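Local coordinates for protein aminotransferase, class III (Deinococcus radiodurans, PDB 3I4J) that probably catalyses the transfer of amino groups with the help of pyridoxal phosphate, as other class-III aminotransferases do, at residues A78-R83 and A305-L310; E100-A105 and D231-G236; K123-V128 and E177-L182; Q334-R339 and G416-L421. The protein carries 1 engineered substitution. All coordinates share one frame; numbering follows the deposited sequence.

Interaction 1. Residues A78-R83 and A305-L310; sequences AGRLAR and AGLSVL
A helix pair in the large domain, helix 72-84 beside helix 300-315, is joined here by Arg80 lying against Leu307 and Leu310. The two short axes approach to 10.3 Å and cross at 40°, with their N-to-C directions more nearly parallel than perpendicular. Arg80 does most of the work on its side. Its CG stands anti to the carbonyl carbon (chi1 -79°), and the chain then bends at chi2 and chi3, which turns the guanidinium toward Leu307 and Leu310. Leu307 meets this chain at about a right angle: its CD1 lies 3.6 Å from Arg80 NH1 and 4.1 Å from Arg80 CG, and so spans both the aliphatic and the charged part. Leu310 comes in obliquely, nearer the base of the arginine chain. Its CD2 rests 3.7 Å from Arg80 CB and equally far from Leu81 N, pressing on the helix backbone, while its CG is 4.0 Å from Arg80 NH2. The charged end has its strongest polar partners beside the leucines: Arg80 NH2 forms salt bridges with Asp311 and Glu314 of helix 300-315. A leucine here would probably leave Asp311 and Glu314 without this shared cation and Leu307 CD1 without the guanidinium it rests against. On other sides, Leu81 packs on Phe92 of strand 91-95, and Ala78 and Ala82 touch Val4 and Asn3 of the second subunit. Leucines packed on an arginine that also pairs with Asp311 and Glu314, next to the dimer interface, fit the large domain of a fold-type-I aminotransferase.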
loop_
_atom_site.group_PDB
_atom_site.type_symbol
_atom_site.label_atom_id
_atom_site.label_comp_id
_atom_site.label_asym_id
_atom_site.label_seq_id
_atom_site.Cartn_x
_atom_site.Cartn_y
_atom_site.Cartn_z
ATOM N N ALA C 78 -12.205 -5.123 -13.579
ATOM C CA ALA C 78 -11.796 -3.998 -14.416
ATOM C C ALA C 78 -12.938 -3.561 -15.327
ATOM O O ALA C 78 -13.232 -2.372 -15.436
ATOM C CB ALA C 78 -10.572 -4.372 -15.252
ATOM N N GLY C 79 -13.578 -4.526 -15.977
ATOM C CA GLY C 79 -14.689 -4.210 -16.862
ATOM C C GLY C 79 -15.888 -3.659 -16.111
ATOM O O GLY C 79 -16.495 -2.666 -16.529
ATOM N N ARG C 80 -16.227 -4.296 -14.994
ATOM C CA ARG C 80 -17.354 -3.869 -14.180
ATOM C C ARG C 80 -17.155 -2.452 -13.661
ATOM O O ARG C 80 -18.068 -1.629 -13.707
ATOM C CB ARG C 80 -17.546 -4.826 -13.001
ATOM C CG ARG C 80 -18.252 -6.130 -13.367
ATOM C CD ARG C 80 -19.739 -5.886 -13.611
ATOM N NE ARG C 80 -20.382 -5.300 -12.437
ATOM C CZ ARG C 80 -20.609 -5.949 -11.301
ATOM N NH1 ARG C 80 -20.254 -7.221 -11.176
ATOM N NH2 ARG C 80 -21.169 -5.321 -10.274
ATOM N N LEU C 81 -15.955 -2.171 -13.172
ATOM C CA LEU C 81 -15.645 -0.854 -12.636
ATOM C C LEU C 81 -15.690 0.219 -13.723
ATOM O O LEU C 81 -16.301 1.276 -13.536
ATOM C CB LEU C 81 -14.262 -0.873 -11.974
ATOM C CG LEU C 81 -13.733 0.460 -11.440
ATOM C CD1 LEU C 81 -14.635 0.974 -10.334
ATOM C CD2 LEU C 81 -12.314 0.261 -10.922
ATOM N N ALA C 82 -15.043 -0.058 -14.851
ATOM C CA ALA C 82 -15.010 0.877 -15.970
ATOM C C ALA C 82 -16.421 1.284 -16.383
ATOM O O ALA C 82 -16.690 2.465 -16.607
ATOM C CB ALA C 82 -14.282 0.251 -17.156
ATOM N N ARG C 83 -17.319 0.307 -16.476
ATOM C CA ARG C 83 -18.698 0.581 -16.869
ATOM C C ARG C 83 -19.466 1.383 -15.819
ATOM O O ARG C 83 -20.217 2.299 -16.155
ATOM C CB ARG C 83 -19.433 -0.732 -17.176
ATOM C CG ARG C 83 -18.950 -1.417 -18.452
ATOM C CD ARG C 83 -19.834 -2.600 -18.846
ATOM N NE ARG C 83 -19.655 -3.775 -17.993
ATOM C CZ ARG C 83 -18.613 -4.602 -18.054
ATOM N NH1 ARG C 83 -17.637 -4.390 -18.932
ATOM N NH2 ARG C 83 -18.553 -5.655 -17.248
ATOM N N ALA C 305 -12.745 -8.078 -3.173
ATOM C CA ALA C 305 -13.420 -7.214 -2.213
ATOM C C ALA C 305 -14.008 -6.021 -2.960
ATOM O O ALA C 305 -15.147 -5.622 -2.708
ATOM C CB ALA C 305 -12.439 -6.740 -1.144
ATOM N N GLY C 306 -13.220 -5.460 -3.874
ATOM C CA GLY C 306 -13.682 -4.331 -4.662
ATOM C C GLY C 306 -14.902 -4.708 -5.482
ATOM O O GLY C 306 -15.877 -3.957 -5.536
ATOM N N LEU C 307 -14.856 -5.877 -6.114
ATOM C CA LEU C 307 -15.976 -6.346 -6.931
ATOM C C LEU C 307 -17.248 -6.531 -6.102
ATOM O O LEU C 307 -18.341 -6.163 -6.537
ATOM C CB LEU C 307 -15.603 -7.664 -7.621
ATOM C CG LEU C 307 -16.650 -8.293 -8.552
ATOM C CD1 LEU C 307 -16.979 -7.333 -9.690
ATOM C CD2 LEU C 307 -16.108 -9.603 -9.103
ATOM N N SER C 308 -17.111 -7.103 -4.909
ATOM C CA SER C 308 -18.263 -7.322 -4.038
ATOM C C SER C 308 -18.834 -5.979 -3.588
ATOM O O SER C 308 -20.051 -5.795 -3.521
ATOM C CB SER C 308 -17.858 -8.162 -2.821
ATOM O OG SER C 308 -18.961 -8.368 -1.952
ATOM N N VAL C 309 -17.950 -5.040 -3.275
ATOM C CA VAL C 309 -18.379 -3.713 -2.852
ATOM C C VAL C 309 -19.128 -3.036 -4.001
ATOM O O VAL C 309 -20.149 -2.391 -3.787
ATOM C CB VAL C 309 -17.169 -2.842 -2.431
ATOM C CG1 VAL C 309 -17.586 -1.379 -2.293
ATOM C CG2 VAL C 309 -16.610 -3.350 -1.097
ATOM N N LEU C 310 -18.624 -3.199 -5.220
ATOM C CA LEU C 310 -19.276 -2.608 -6.383
ATOM C C LEU C 310 -20.681 -3.189 -6.571
ATOM O O LEU C 310 -21.622 -2.454 -6.880
ATOM C CB LEU C 310 -18.432 -2.835 -7.638
ATOM C CG LEU C 310 -18.979 -2.242 -8.942
ATOM C CD1 LEU C 310 -19.178 -0.732 -8.797
ATOM C CD2 LEU C 310 -18.020 -2.556 -10.079
#

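Interaction 2. Residues E100-A105 and D231-G236; sequences EATESA and DEVMSG
Thr102 faces Asp231 and Val233 across a loose contact: its OG1 is 4.5 Å from Asp231 OD2, too long for a hydrogen bond, and 4.4 Å from Val233 CG2. The hydroxyl is instead hydrogen-bonded to Gly98 O, one turn back in its own helix. Asp231 is held by its other oxygen. OD1 accepts from Val233 N at 3.1 Å, with an N-H...O angle of 162° and the donor nearly on the C-O axis, which defines an Asx turn at the end of strand 227-231. In relatives of the fold-type-I family, the aspartate at this place in the Asp-Glu-Val sequence pairs with the pyridine nitrogen of the cofactor, and Asp231 is consistent with that role. A sulfate bound about 6 Å from the Val233 side chain may mark the same pocket. Further out, Ser235 OG donates to Glu232 OE1 at 2.8 Å from well above the carboxylate plane, and both Glu232 oxygens accept from the backbone at Ala245 and Leu246, tying down the loop. On the helix side, Glu100 OE1 accepts from Ser96 N and Gly97 N at the turn into helix 98-115, while Val258 of the sheet backs Thr102 and Val233 alike.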
loop_
_atom_site.group_PDB
_atom_site.type_symbol
_atom_site.label_atom_id
_atom_site.label_comp_id
_atom_site.label_asym_id
_atom_site.label_seq_id
_atom_site.Cartn_x
_atom_site.Cartn_y
_atom_site.Cartn_z
ATOM N N GLU C 100 0.008 5.467 -4.169
ATOM C CA GLU C 100 0.582 4.677 -5.254
ATOM C C GLU C 100 -0.172 4.987 -6.544
ATOM O O GLU C 100 0.426 5.093 -7.614
ATOM C CB GLU C 100 0.448 3.174 -4.981
ATOM C CG GLU C 100 1.209 2.648 -3.772
ATOM C CD GLU C 100 1.118 1.131 -3.654
ATOM O OE1 GLU C 100 0.016 0.578 -3.865
ATOM O OE2 GLU C 100 2.142 0.486 -3.347
ATOM N N ALA C 101 -1.489 5.131 -6.425
ATOM C CA ALA C 101 -2.343 5.406 -7.582
ATOM C C ALA C 101 -2.061 6.781 -8.177
ATOM O O ALA C 101 -2.012 6.944 -9.399
ATOM C CB ALA C 101 -3.810 5.302 -7.181
ATOM N N THR C 102 -1.886 7.762 -7.301
ATOM C CA THR C 102 -1.594 9.129 -7.710
ATOM C C THR C 102 -0.230 9.211 -8.386
ATOM O O THR C 102 -0.081 9.835 -9.434
ATOM C CB THR C 102 -1.619 10.066 -6.499
ATOM O OG1 THR C 102 -2.930 10.052 -5.918
ATOM C CG2 THR C 102 -1.255 11.482 -6.913
ATOM N N GLU C 103 0.771 8.588 -7.780
ATOM C CA GLU C 103 2.098 8.595 -8.371
ATOM C C GLU C 103 2.086 7.875 -9.721
ATOM O O GLU C 103 2.788 8.280 -10.651
ATOM C CB GLU C 103 3.106 7.943 -7.422
ATOM C CG GLU C 103 3.314 8.725 -6.123
ATOM C CD GLU C 103 3.743 10.173 -6.355
ATOM O OE1 GLU C 103 4.784 10.393 -7.012
ATOM O OE2 GLU C 103 3.041 11.094 -5.875
ATOM N N SER C 104 1.280 6.817 -9.831
ATOM C CA SER C 104 1.191 6.071 -11.085
ATOM C C SER C 104 0.627 6.997 -12.156
ATOM O O SER C 104 1.097 7.001 -13.288
ATOM C CB SER C 104 0.272 4.851 -10.950
ATOM O OG SER C 104 0.834 3.857 -10.100
ATOM N N ALA C 105 -0.376 7.784 -11.775
ATOM C CA ALA C 105 -1.026 8.712 -12.702
ATOM C C ALA C 105 -0.047 9.750 -13.246
ATOM O O ALA C 105 -0.055 10.065 -14.438
ATOM C CB ALA C 105 -2.191 9.403 -12.008
ATOM N N ASP C 231 -8.424 13.524 -9.625
ATOM C CA ASP C 231 -8.085 12.836 -8.384
ATOM C C ASP C 231 -9.396 12.598 -7.649
ATOM O O ASP C 231 -9.916 13.491 -6.970
ATOM C CB ASP C 231 -7.146 13.698 -7.533
ATOM C CG ASP C 231 -6.752 13.018 -6.230
ATOM O OD1 ASP C 231 -7.401 12.025 -5.859
ATOM O OD2 ASP C 231 -5.805 13.488 -5.568
ATOM N N GLU C 232 -9.936 11.393 -7.811
ATOM C CA GLU C 232 -11.201 11.014 -7.190
ATOM C C GLU C 232 -10.985 10.058 -6.022
ATOM O O GLU C 232 -11.902 9.335 -5.633
ATOM C CB GLU C 232 -12.112 10.350 -8.226
ATOM C CG GLU C 232 -12.472 11.253 -9.403
ATOM C CD GLU C 232 -13.896 11.784 -9.345
ATOM O OE1 GLU C 232 -14.576 11.603 -8.309
ATOM O OE2 GLU C 232 -14.339 12.393 -10.344
ATOM N N VAL C 233 -9.781 10.060 -5.456
ATOM C CA VAL C 233 -9.499 9.153 -4.348
ATOM C C VAL C 233 -10.520 9.305 -3.223
ATOM O O VAL C 233 -10.906 8.324 -2.592
ATOM C CB VAL C 233 -8.068 9.363 -3.796
ATOM C CG1 VAL C 233 -7.847 8.500 -2.563
ATOM C CG2 VAL C 233 -7.047 8.995 -4.868
ATOM N N MET C 234 -10.974 10.528 -2.979
ATOM C CA MET C 234 -11.954 10.748 -1.925
ATOM C C MET C 234 -13.363 11.019 -2.440
ATOM O O MET C 234 -14.344 10.609 -1.818
ATOM C CB MET C 234 -11.522 11.915 -1.040
ATOM C CG MET C 234 -12.447 12.150 0.135
ATOM S SD MET C 234 -11.878 13.498 1.189
ATOM C CE MET C 234 -10.174 12.918 1.537
ATOM N N SER C 235 -13.456 11.691 -3.583
ATOM C CA SER C 235 -14.743 12.067 -4.164
ATOM C C SER C 235 -15.419 11.038 -5.056
ATOM O O SER C 235 -16.581 11.218 -5.437
ATOM C CB SER C 235 -14.577 13.351 -4.975
ATOM O OG SER C 235 -13.739 13.117 -6.100
ATOM N N GLY C 236 -14.704 9.970 -5.399
ATOM C CA GLY C 236 -15.270 8.970 -6.284
ATOM C C GLY C 236 -16.135 7.880 -5.678
ATOM O O GLY C 236 -16.403 7.855 -4.476
#

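Interaction 3. Residues K123-V128 and E177-L182; sequences KVITRV and EGLRAL
Ile125 and Leu182 reach toward each other tip to tip, with Leu179 crossing Ile125 obliquely next to them. The two branches of the isoleucine divide the work. CG2, anti to the backbone N, meets Leu182 CD2 at 3.6 Å; the longer branch, carried by CG1 anti to the carbonyl carbon and extended at chi2 (172°), brings CD1 to 4.0 Å from Leu179 CD1 and to the same 4.0 Å from Leu182 CD2. Leu182 CD2 therefore touches both ends of Ile125, whereas Leu179 comes closest to the outer methyl. Both leucines have CG anti to their backbone N, and they stand three residues apart on one side of the helix, so that each offers one methyl to the strand. The contact places helix 178-186 on a face of the central sheet. The chain leaves the edge strand 162-163, passes through this helix across strand 123-127, and enters the parallel strand 191-196: a beta-alpha-beta crossover with one strand between. Val191 and Phe194 of strand 191-196 extend the apolar layer around Ile125, and Leu179 also packs on Val217 and Ile220 of helix 213-224. Away from Ile125, Arg180 NE gives Glu177 OE2 a 2.8 Å salt bridge, at 167°, through the syn lone pair and only 4° out of the guanidinium plane; Arg216 and Glu223 of helix 213-224 pair in turn with Glu177 and Arg180, linking the two helices. Across the strand-helix interface, no hydrogen bond forms, and cohesion there depends on methyl packing and the burial of apolar surface.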
loop_
_atom_site.group_PDB
_atom_site.type_symbol
_atom_site.label_atom_id
_atom_site.label_comp_id
_atom_site.label_asym_id
_atom_site.label_seq_id
_atom_site.Cartn_x
_atom_site.Cartn_y
_atom_site.Cartn_z
ATOM N N LYS C 123 5.791 19.438 -16.875
ATOM C CA LYS C 123 5.096 20.068 -15.759
ATOM C C LYS C 123 3.737 19.467 -15.429
ATOM O O LYS C 123 2.974 19.082 -16.316
ATOM C CB LYS C 123 4.929 21.567 -16.023
ATOM C CG LYS C 123 6.248 22.289 -16.236
ATOM C CD LYS C 123 6.041 23.734 -16.672
ATOM C CE LYS C 123 7.374 24.425 -16.923
ATOM N NZ LYS C 123 7.203 25.830 -17.443
ATOM N N VAL C 124 3.444 19.382 -14.134
ATOM C CA VAL C 124 2.164 18.868 -13.678
ATOM C C VAL C 124 1.507 19.976 -12.871
ATOM O O VAL C 124 1.928 20.291 -11.763
ATOM C CB VAL C 124 2.312 17.621 -12.781
ATOM C CG1 VAL C 124 0.929 17.153 -12.324
ATOM C CG2 VAL C 124 3.018 16.504 -13.543
ATOM N N ILE C 125 0.492 20.597 -13.454
ATOM C CA ILE C 125 -0.210 21.665 -12.773
ATOM C C ILE C 125 -1.160 21.083 -11.743
ATOM O O ILE C 125 -1.884 20.133 -12.034
ATOM C CB ILE C 125 -1.050 22.505 -13.757
ATOM C CG1 ILE C 125 -0.133 23.160 -14.793
ATOM C CG2 ILE C 125 -1.853 23.563 -12.989
ATOM C CD1 ILE C 125 -0.869 23.845 -15.925
ATOM N N THR C 126 -1.121 21.632 -10.531
ATOM C CA THR C 126 -2.036 21.228 -9.477
ATOM C C THR C 126 -2.669 22.519 -8.972
ATOM O O THR C 126 -2.210 23.612 -9.298
ATOM C CB THR C 126 -1.340 20.449 -8.328
ATOM O OG1 THR C 126 -0.258 21.216 -7.794
ATOM C CG2 THR C 126 -0.819 19.109 -8.856
ATOM N N ARG C 127 -3.710 22.400 -8.167
ATOM C CA ARG C 127 -4.440 23.575 -7.709
ATOM C C ARG C 127 -4.441 23.789 -6.200
ATOM O O ARG C 127 -4.589 22.843 -5.430
ATOM C CB ARG C 127 -5.878 23.450 -8.217
ATOM C CG ARG C 127 -6.777 24.656 -8.027
ATOM C CD ARG C 127 -8.181 24.306 -8.533
ATOM N NE ARG C 127 -8.725 23.172 -7.785
ATOM C CZ ARG C 127 -9.763 22.435 -8.165
ATOM N NH1 ARG C 127 -10.399 22.699 -9.298
ATOM N NH2 ARG C 127 -10.163 21.421 -7.407
ATOM N N VAL C 128 -4.279 25.044 -5.792
ATOM C CA VAL C 128 -4.299 25.403 -4.380
ATOM C C VAL C 128 -5.684 25.004 -3.859
ATOM O O VAL C 128 -6.693 25.216 -4.538
ATOM C CB VAL C 128 -4.101 26.931 -4.193
ATOM C CG1 VAL C 128 -4.221 27.302 -2.722
ATOM C CG2 VAL C 128 -2.744 27.357 -4.736
ATOM N N GLU C 177 -10.908 29.714 -16.680
ATOM C CA GLU C 177 -10.003 30.361 -17.623
ATOM C C GLU C 177 -8.651 30.660 -16.983
ATOM O O GLU C 177 -7.673 30.941 -17.673
ATOM C CB GLU C 177 -10.637 31.644 -18.175
ATOM C CG GLU C 177 -11.591 31.370 -19.326
ATOM C CD GLU C 177 -10.865 30.913 -20.581
ATOM O OE1 GLU C 177 -11.433 30.103 -21.342
ATOM O OE2 GLU C 177 -9.730 31.376 -20.815
ATOM N N GLY C 178 -8.594 30.590 -15.659
ATOM C CA GLY C 178 -7.335 30.820 -14.982
ATOM C C GLY C 178 -6.321 29.781 -15.436
ATOM O O GLY C 178 -5.113 30.022 -15.396
ATOM N N LEU C 179 -6.813 28.624 -15.880
ATOM C CA LEU C 179 -5.932 27.556 -16.341
ATOM C C LEU C 179 -5.257 27.954 -17.647
ATOM O O LEU C 179 -4.078 27.660 -17.861
ATOM C CB LEU C 179 -6.714 26.245 -16.524
ATOM C CG LEU C 179 -5.916 25.041 -17.050
ATOM C CD1 LEU C 179 -4.722 24.761 -16.142
ATOM C CD2 LEU C 179 -6.823 23.817 -17.130
ATOM N N ARG C 180 -5.998 28.622 -18.528
ATOM C CA ARG C 180 -5.408 29.056 -19.785
ATOM C C ARG C 180 -4.314 30.077 -19.476
ATOM O O ARG C 180 -3.231 30.025 -20.051
ATOM C CB ARG C 180 -6.452 29.698 -20.707
ATOM C CG ARG C 180 -5.892 30.009 -22.098
ATOM C CD ARG C 180 -6.814 30.930 -22.890
ATOM N NE ARG C 180 -8.173 30.406 -22.972
ATOM C CZ ARG C 180 -8.592 29.521 -23.873
ATOM N NH1 ARG C 180 -7.761 29.048 -24.792
ATOM N NH2 ARG C 180 -9.850 29.107 -23.847
ATOM N N ALA C 181 -4.604 30.988 -18.551
ATOM C CA ALA C 181 -3.649 32.023 -18.163
ATOM C C ALA C 181 -2.350 31.417 -17.633
ATOM O O ALA C 181 -1.258 31.879 -17.967
ATOM C CB ALA C 181 -4.272 32.942 -17.105
ATOM N N LEU C 182 -2.472 30.388 -16.801
ATOM C CA LEU C 182 -1.291 29.732 -16.243
ATOM C C LEU C 182 -0.511 29.025 -17.347
ATOM O O LEU C 182 0.718 29.079 -17.396
ATOM C CB LEU C 182 -1.702 28.719 -15.166
ATOM C CG LEU C 182 -0.550 27.907 -14.560
ATOM C CD1 LEU C 182 0.521 28.848 -14.045
ATOM C CD2 LEU C 182 -1.074 27.024 -13.429
#

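Interaction 4. Residues Q334-R339 and G416-L421; sequences QALQAR and GLLALL. Engineered in segment 416-421: Gly416 (natural residue Glu).
Leu336 points its CD1 methyl at two leucines of the opposing helix, Leu418 and Leu421, and this one atom accounts for every close approach. CD1 lies 4.2 Å from Leu421 CD2 and 4.4 Å from Leu418 CD2. Leu418 CD2 and Leu421 CD2 are themselves 5.2 Å apart, so the Leu336 methyl is shared between them, slightly nearer that of Leu421. Leu336 CD1 is also 4.3 Å from Leu418 O, which means that the methyl borders the helix backbone as well as its side chains. The chain of Leu336 gets there by turning CG almost opposite its own carbonyl carbon (chi1 -76°) and extending CD1 from it (chi2 172°). Leu418 and Leu421, three residues apart, present neighbouring positions on one side of helix 411-428, and the CA atoms of Leu336 and Leu418 are 8.6 Å apart. The packing carries on along helix 318-339: Leu333, one turn before Leu336, touches both Leu418 and Leu421, and Leu329 touches Leu418. On the sheet side, Met343 of strand 343-349 meets Leu336, while Leu401 and Leu403 of strand 400-403 meet Leu421. Two helices laid on one antiparallel sheet in this way are consistent with the small C-terminal domain of fold-type-I aminotransferases. From the exposed Arg339, a salt bridge to Glu426 links the same two helices. Such long methyl contacts and 100 Å² of buried surface describe a modest join: leucine against leucine, relying on dispersion and the exclusion of water, with no directional bond between the two segments themselves.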
loop_
_atom_site.group_PDB
_atom_site.type_symbol
_atom_site.label_atom_id
_atom_site.label_comp_id
_atom_site.label_asym_id
_atom_site.label_seq_id
_atom_site.Cartn_x
_atom_site.Cartn_y
_atom_site.Cartn_z
ATOM N N GLN C 334 -26.916 23.560 7.515
ATOM C CA GLN C 334 -27.312 24.936 7.247
ATOM C C GLN C 334 -28.267 25.406 8.345
ATOM O O GLN C 334 -28.234 26.565 8.757
ATOM C CB GLN C 334 -27.965 25.038 5.858
ATOM C CG GLN C 334 -27.013 24.642 4.719
ATOM C CD GLN C 334 -27.679 24.589 3.350
ATOM O OE1 GLN C 334 -28.806 24.115 3.213
ATOM N NE2 GLN C 334 -26.971 25.057 2.326
ATOM N N ALA C 335 -29.102 24.494 8.833
ATOM C CA ALA C 335 -30.050 24.823 9.891
ATOM C C ALA C 335 -29.317 25.120 11.200
ATOM O O ALA C 335 -29.761 25.949 11.997
ATOM C CB ALA C 335 -31.031 23.676 10.086
ATOM N N LEU C 336 -28.190 24.447 11.417
ATOM C CA LEU C 336 -27.406 24.650 12.633
ATOM C C LEU C 336 -26.696 26.002 12.690
ATOM O O LEU C 336 -26.364 26.480 13.772
ATOM C CB LEU C 336 -26.372 23.528 12.797
ATOM C CG LEU C 336 -26.886 22.167 13.274
ATOM C CD1 LEU C 336 -25.770 21.136 13.197
ATOM C CD2 LEU C 336 -27.408 22.290 14.699
ATOM N N GLN C 337 -26.464 26.621 11.534
ATOM C CA GLN C 337 -25.775 27.912 11.501
ATOM C C GLN C 337 -26.498 29.007 12.282
ATOM O O GLN C 337 -25.862 29.905 12.833
ATOM C CB GLN C 337 -25.580 28.396 10.062
ATOM C CG GLN C 337 -24.707 27.517 9.195
ATOM C CD GLN C 337 -24.367 28.191 7.877
ATOM O OE1 GLN C 337 -23.441 29.000 7.797
ATOM N NE2 GLN C 337 -25.132 27.876 6.843
ATOM N N ALA C 338 -27.824 28.940 12.314
ATOM C CA ALA C 338 -28.622 29.931 13.028
ATOM C C ALA C 338 -28.264 29.922 14.506
ATOM O O ALA C 338 -28.140 30.970 15.141
ATOM C CB ALA C 338 -30.105 29.626 12.851
ATOM N N ARG C 339 -28.098 28.721 15.042
ATOM C CA ARG C 339 -27.759 28.526 16.441
ATOM C C ARG C 339 -26.263 28.729 16.663
ATOM O O ARG C 339 -25.836 29.222 17.713
ATOM C CB ARG C 339 -28.188 27.112 16.846
ATOM C CG ARG C 339 -27.863 26.666 18.257
ATOM C CD ARG C 339 -28.668 25.402 18.544
ATOM N NE ARG C 339 -28.116 24.556 19.598
ATOM C CZ ARG C 339 -27.886 24.948 20.845
ATOM N NH1 ARG C 339 -28.153 26.194 21.221
ATOM N NH2 ARG C 339 -27.405 24.079 21.725
ATOM N N GLY C 416 -29.527 11.693 13.644
ATOM C CA GLY C 416 -28.778 11.387 14.852
ATOM C C GLY C 416 -27.395 12.010 14.798
ATOM O O GLY C 416 -26.884 12.529 15.792
ATOM N N LEU C 417 -26.781 11.953 13.624
ATOM C CA LEU C 417 -25.457 12.533 13.426
ATOM C C LEU C 417 -25.540 14.034 13.708
ATOM O O LEU C 417 -24.700 14.593 14.412
ATOM C CB LEU C 417 -24.992 12.277 11.988
ATOM C CG LEU C 417 -23.617 12.771 11.528
ATOM C CD1 LEU C 417 -23.248 12.067 10.224
ATOM C CD2 LEU C 417 -23.631 14.277 11.339
ATOM N N LEU C 418 -26.567 14.676 13.158
ATOM C CA LEU C 418 -26.767 16.110 13.353
ATOM C C LEU C 418 -26.962 16.457 14.831
ATOM O O LEU C 418 -26.443 17.465 15.311
ATOM C CB LEU C 418 -27.972 16.587 12.531
ATOM C CG LEU C 418 -27.778 16.585 11.008
ATOM C CD1 LEU C 418 -29.117 16.698 10.312
ATOM C CD2 LEU C 418 -26.867 17.736 10.599
ATOM N N ALA C 419 -27.697 15.617 15.554
ATOM C CA ALA C 419 -27.940 15.849 16.975
ATOM C C ALA C 419 -26.633 15.768 17.756
ATOM O O ALA C 419 -26.378 16.575 18.652
ATOM C CB ALA C 419 -28.936 14.827 17.510
ATOM N N LEU C 420 -25.803 14.789 17.412
ATOM C CA LEU C 420 -24.520 14.620 18.083
ATOM C C LEU C 420 -23.608 15.809 17.796
ATOM O O LEU C 420 -22.908 16.302 18.682
ATOM C CB LEU C 420 -23.850 13.325 17.618
ATOM C CG LEU C 420 -24.612 12.032 17.935
ATOM C CD1 LEU C 420 -23.893 10.854 17.300
ATOM C CD2 LEU C 420 -24.731 11.844 19.449
ATOM N N LEU C 421 -23.617 16.268 16.549
ATOM C CA LEU C 421 -22.786 17.395 16.157
ATOM C C LEU C 421 -23.226 18.658 16.894
ATOM O O LEU C 421 -22.393 19.438 17.351
ATOM C CB LEU C 421 -22.873 17.621 14.645
ATOM C CG LEU C 421 -21.926 18.690 14.104
ATOM C CD1 LEU C 421 -20.489 18.227 14.288
ATOM C CD2 LEU C 421 -22.214 18.942 12.629
#

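How the interactions relate
Interactions 1, 2 and 3 belong to the large domain, whereas interaction 4 joins two helices of the C-terminal part. Interaction 2 lies nearest the middle of the chain, about 7 Å from its centre, and its loop is the one beside the sulfate and the probable cofactor pocket. It stands between the other two: its centre is about 16 Å from that of interaction 1 and 18 Å from that of interaction 3, with nearest atoms about 8 and 7 Å away. In sequence, interaction 3 nests inside the loop closed by interaction 2, which nests inside that of interaction 1. Interaction 4 follows in series, its centre at least 32 Å from the others.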